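Local coordinates for CalsepRRP (Calystegia sepium, PDB 1JY5), which is an RNase-related protein of the RNase T2 family, whose members cleave RNA, though its own ribonuclease activity is only inferred, at residues T9-W14 and Q177-F182. Sequence-based numbering, arbitrary orientation.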
ATOM      1  N   THR A   9      -5.181   4.795   6.037  1.00 12.46           N
ATOM      2  CA  THR A   9      -4.316   5.156   4.919  1.00 14.04           C
ATOM      3  C   THR A   9      -4.090   3.865   4.141  1.00 14.42           C
ATOM      4  O   THR A   9      -3.627   2.873   4.706  1.00 14.76           O
ATOM      5  CB  THR A   9      -2.926   5.701   5.363  1.00 15.09           C
ATOM      6  OG1 THR A   9      -3.055   7.052   5.822  1.00 14.92           O
ATOM      7  CG2 THR A   9      -1.929   5.664   4.192  1.00 18.09           C
ATOM      8  N   LEU A  10      -4.465   3.847   2.864  1.00 13.85           N
ATOM      9  CA  LEU A  10      -4.207   2.664   2.044  1.00 16.53           C
ATOM     10  C   LEU A  10      -2.927   3.022   1.293  1.00 16.97           C
ATOM     11  O   LEU A  10      -2.929   3.913   0.449  1.00 17.79           O
ATOM     12  CB  LEU A  10      -5.342   2.387   1.035  1.00 14.55           C
ATOM     13  CG  LEU A  10      -5.079   1.273   0.001  1.00 15.20           C
ATOM     14  CD1 LEU A  10      -4.880  -0.053   0.711  1.00 14.17           C
ATOM     15  CD2 LEU A  10      -6.240   1.152  -1.001  1.00 14.22           C
ATOM     16  N   ALA A  11      -1.830   2.353   1.628  1.00 17.14           N
ATOM     17  CA  ALA A  11      -0.562   2.619   0.965  1.00 17.26           C
ATOM     18  C   ALA A  11      -0.343   1.559  -0.100  1.00 16.35           C
ATOM     19  O   ALA A  11      -0.548   0.367   0.142  1.00 17.14           O
ATOM     20  CB  ALA A  11       0.584   2.611   1.977  1.00 17.14           C
ATOM     21  N   LEU A  12       0.061   2.006  -1.285  1.00 16.52           N
ATOM     22  CA  LEU A  12       0.297   1.114  -2.415  1.00 16.37           C
ATOM     23  C   LEU A  12       1.741   1.252  -2.891  1.00 16.57           C
ATOM     24  O   LEU A  12       2.296   2.349  -2.910  1.00 17.33           O
ATOM     25  CB  LEU A  12      -0.666   1.462  -3.554  1.00 16.61           C
ATOM     26  CG  LEU A  12      -2.155   1.467  -3.176  1.00 17.98           C
ATOM     27  CD1 LEU A  12      -2.986   1.955  -4.354  1.00 20.24           C
ATOM     28  CD2 LEU A  12      -2.585   0.065  -2.754  1.00 17.28           C
ATOM     29  N   THR A  13       2.339   0.137  -3.285  1.00 14.43           N
ATOM     30  CA  THR A  13       3.721   0.133  -3.740  1.00 16.33           C
ATOM     31  C   THR A  13       3.812  -0.073  -5.247  1.00 15.60           C
ATOM     32  O   THR A  13       3.134  -0.939  -5.799  1.00 13.65           O
ATOM     33  CB  THR A  13       4.512  -1.000  -3.061  1.00 14.69           C
ATOM     34  OG1 THR A  13       4.413  -0.863  -1.639  1.00 17.73           O
ATOM     35  CG2 THR A  13       5.972  -0.958  -3.475  1.00 18.54           C
ATOM     36  N   TRP A  14       4.641   0.725  -5.912  1.00 16.60           N
ATOM     37  CA  TRP A  14       4.822   0.564  -7.351  1.00 16.62           C
ATOM     38  C   TRP A  14       5.868  -0.542  -7.490  1.00 15.36           C
ATOM     39  O   TRP A  14       7.044  -0.344  -7.182  1.00 14.49           O
ATOM     40  CB  TRP A  14       5.307   1.868  -7.988  1.00 17.62           C
ATOM     41  CG  TRP A  14       5.472   1.756  -9.482  1.00 20.08           C
ATOM     42  CD1 TRP A  14       6.643   1.603 -10.171  1.00 19.47           C
ATOM     43  CD2 TRP A  14       4.424   1.735 -10.463  1.00 20.57           C
ATOM     44  NE1 TRP A  14       6.389   1.489 -11.522  1.00 20.79           N
ATOM     45  CE2 TRP A  14       5.037   1.565 -11.727  1.00 22.08           C
ATOM     46  CE3 TRP A  14       3.028   1.840 -10.397  1.00 19.86           C
ATOM     47  CZ2 TRP A  14       4.300   1.500 -12.915  1.00 20.95           C
ATOM     48  CZ3 TRP A  14       2.293   1.776 -11.577  1.00 21.90           C
ATOM     49  CH2 TRP A  14       2.934   1.605 -12.823  1.00 20.81           C
ATOM     50  N   GLN A 177       5.598   4.906  -3.722  1.00 19.36           N
ATOM     51  CA  GLN A 177       4.380   4.672  -2.961  1.00 19.58           C
ATOM     52  C   GLN A 177       3.307   5.739  -3.153  1.00 19.83           C
ATOM     53  O   GLN A 177       3.602   6.930  -3.257  1.00 19.71           O
ATOM     54  CB  GLN A 177       4.748   4.552  -1.473  1.00 19.41           C
ATOM     55  CG  GLN A 177       3.586   4.339  -0.508  1.00 22.02           C
ATOM     56  CD  GLN A 177       4.062   4.083   0.916  1.00 21.36           C
ATOM     57  OE1 GLN A 177       4.627   3.029   1.217  1.00 24.77           O
ATOM     58  NE2 GLN A 177       3.847   5.053   1.795  1.00 20.27           N
ATOM     59  N   VAL A 178       2.057   5.293  -3.227  1.00 18.81           N
ATOM     60  CA  VAL A 178       0.924   6.204  -3.347  1.00 18.87           C
ATOM     61  C   VAL A 178       0.011   5.921  -2.158  1.00 18.30           C
ATOM     62  O   VAL A 178      -0.286   4.763  -1.861  1.00 17.82           O
ATOM     63  CB  VAL A 178       0.146   6.000  -4.671  1.00 18.98           C
ATOM     64  CG1 VAL A 178      -1.183   6.755  -4.622  1.00 18.22           C
ATOM     65  CG2 VAL A 178       0.977   6.527  -5.846  1.00 19.08           C
ATOM     66  N   GLN A 179      -0.418   6.979  -1.478  1.00 17.31           N
ATOM     67  CA  GLN A 179      -1.289   6.846  -0.315  1.00 17.74           C
ATOM     68  C   GLN A 179      -2.651   7.493  -0.543  1.00 17.45           C
ATOM     69  O   GLN A 179      -2.736   8.658  -0.930  1.00 16.99           O
ATOM     70  CB  GLN A 179      -0.629   7.484   0.910  1.00 16.80           C
ATOM     71  CG  GLN A 179       0.638   6.783   1.390  1.00 17.55           C
ATOM     72  CD  GLN A 179       1.382   7.597   2.439  1.00 19.48           C
ATOM     73  OE1 GLN A 179       0.843   8.551   2.995  1.00 20.40           O
ATOM     74  NE2 GLN A 179       2.620   7.215   2.719  1.00 19.91           N
ATOM     75  N   ILE A 180      -3.704   6.715  -0.305  1.00 16.63           N
ATOM     76  CA  ILE A 180      -5.089   7.158  -0.440  1.00 16.30           C
ATOM     77  C   ILE A 180      -5.712   7.010   0.942  1.00 16.45           C
ATOM     78  O   ILE A 180      -5.559   5.966   1.578  1.00 15.41           O
ATOM     79  CB  ILE A 180      -5.894   6.253  -1.401  1.00 19.72           C
ATOM     80  CG1 ILE A 180      -5.193   6.163  -2.758  1.00 23.26           C
ATOM     81  CG2 ILE A 180      -7.310   6.801  -1.564  1.00 20.91           C
ATOM     82  CD1 ILE A 180      -5.016   7.491  -3.445  1.00 18.70           C
ATOM     83  N   CYS A 181      -6.429   8.030   1.404  1.00 14.86           N
ATOM     84  CA  CYS A 181      -7.030   7.971   2.735  1.00 14.71           C
ATOM     85  C   CYS A 181      -8.538   7.708   2.759  1.00 14.49           C
ATOM     86  O   CYS A 181      -9.257   8.097   1.846  1.00 12.21           O
ATOM     87  CB  CYS A 181      -6.663   9.254   3.503  1.00 15.20           C
ATOM     88  SG  CYS A 181      -4.863   9.288   3.747  1.00 16.69           S
ATOM     89  N   PHE A 182      -8.990   7.009   3.800  1.00 13.93           N
ATOM     90  CA  PHE A 182     -10.399   6.673   3.983  1.00 14.51           C
ATOM     91  C   PHE A 182     -10.844   6.929   5.424  1.00 15.21           C
ATOM     92  O   PHE A 182     -10.056   6.739   6.353  1.00 14.47           O
ATOM     93  CB  PHE A 182     -10.659   5.188   3.686  1.00 12.66           C
ATOM     94  CG  PHE A 182     -10.353   4.770   2.274  1.00 13.72           C
ATOM     95  CD1 PHE A 182      -9.064   4.387   1.912  1.00 12.85           C
ATOM     96  CD2 PHE A 182     -11.357   4.761   1.305  1.00 14.37           C
ATOM     97  CE1 PHE A 182      -8.774   4.002   0.604  1.00 13.96           C
ATOM     98  CE2 PHE A 182     -11.077   4.377  -0.013  1.00 14.18           C
ATOM     99  CZ  PHE A 182      -9.781   3.996  -0.361  1.00 14.89           C
TER
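Leu10 and Ile180 form a hydrogen-bonded antiparallel pair: Leu10 N donates to Ile180 O at 2.7 Å with a nearly straight N-H...O angle of 171°, and Ile180 N returns a bond to Leu10 O at 3.0 Å. Leu12 and Val178 repeat the exchange, with Leu12 N 2.8 Å from Val178 O and Val178 N bonded to Leu12 O. All four backbone amides and all four carbonyls of these pairs are therefore satisfied between the strands. Leu12 O also receives a CA-H...O contact from Gln177 CA at 3.1 Å. In the alternating non-hydrogen-bonded positions, the backbones of Thr9, Ala11 and Thr13 bond to strand 40-48 instead. Thr9 OG1, anti to its own carbonyl carbon (chi1 -77°), approaches Cys181 SG at 3.5 Å; Asp48 OD2 is its hydrogen-bond partner, while Cys181 is tied to Cys191 by a disulfide. On the face carrying Leu10, Leu12, Val178 and Ile180, Leu10 CB lies at the edge of the Phe182 ring, 3.8 Å from CE1. Strand 7-14 thus runs inside the antiparallel sheet of this RNase T2-type fold, between strands 40-48 and 174-182, and helix 116-129 packs on Leu10, Leu12 and Phe182 through Thr123, Tyr127 and Leu126, respectively.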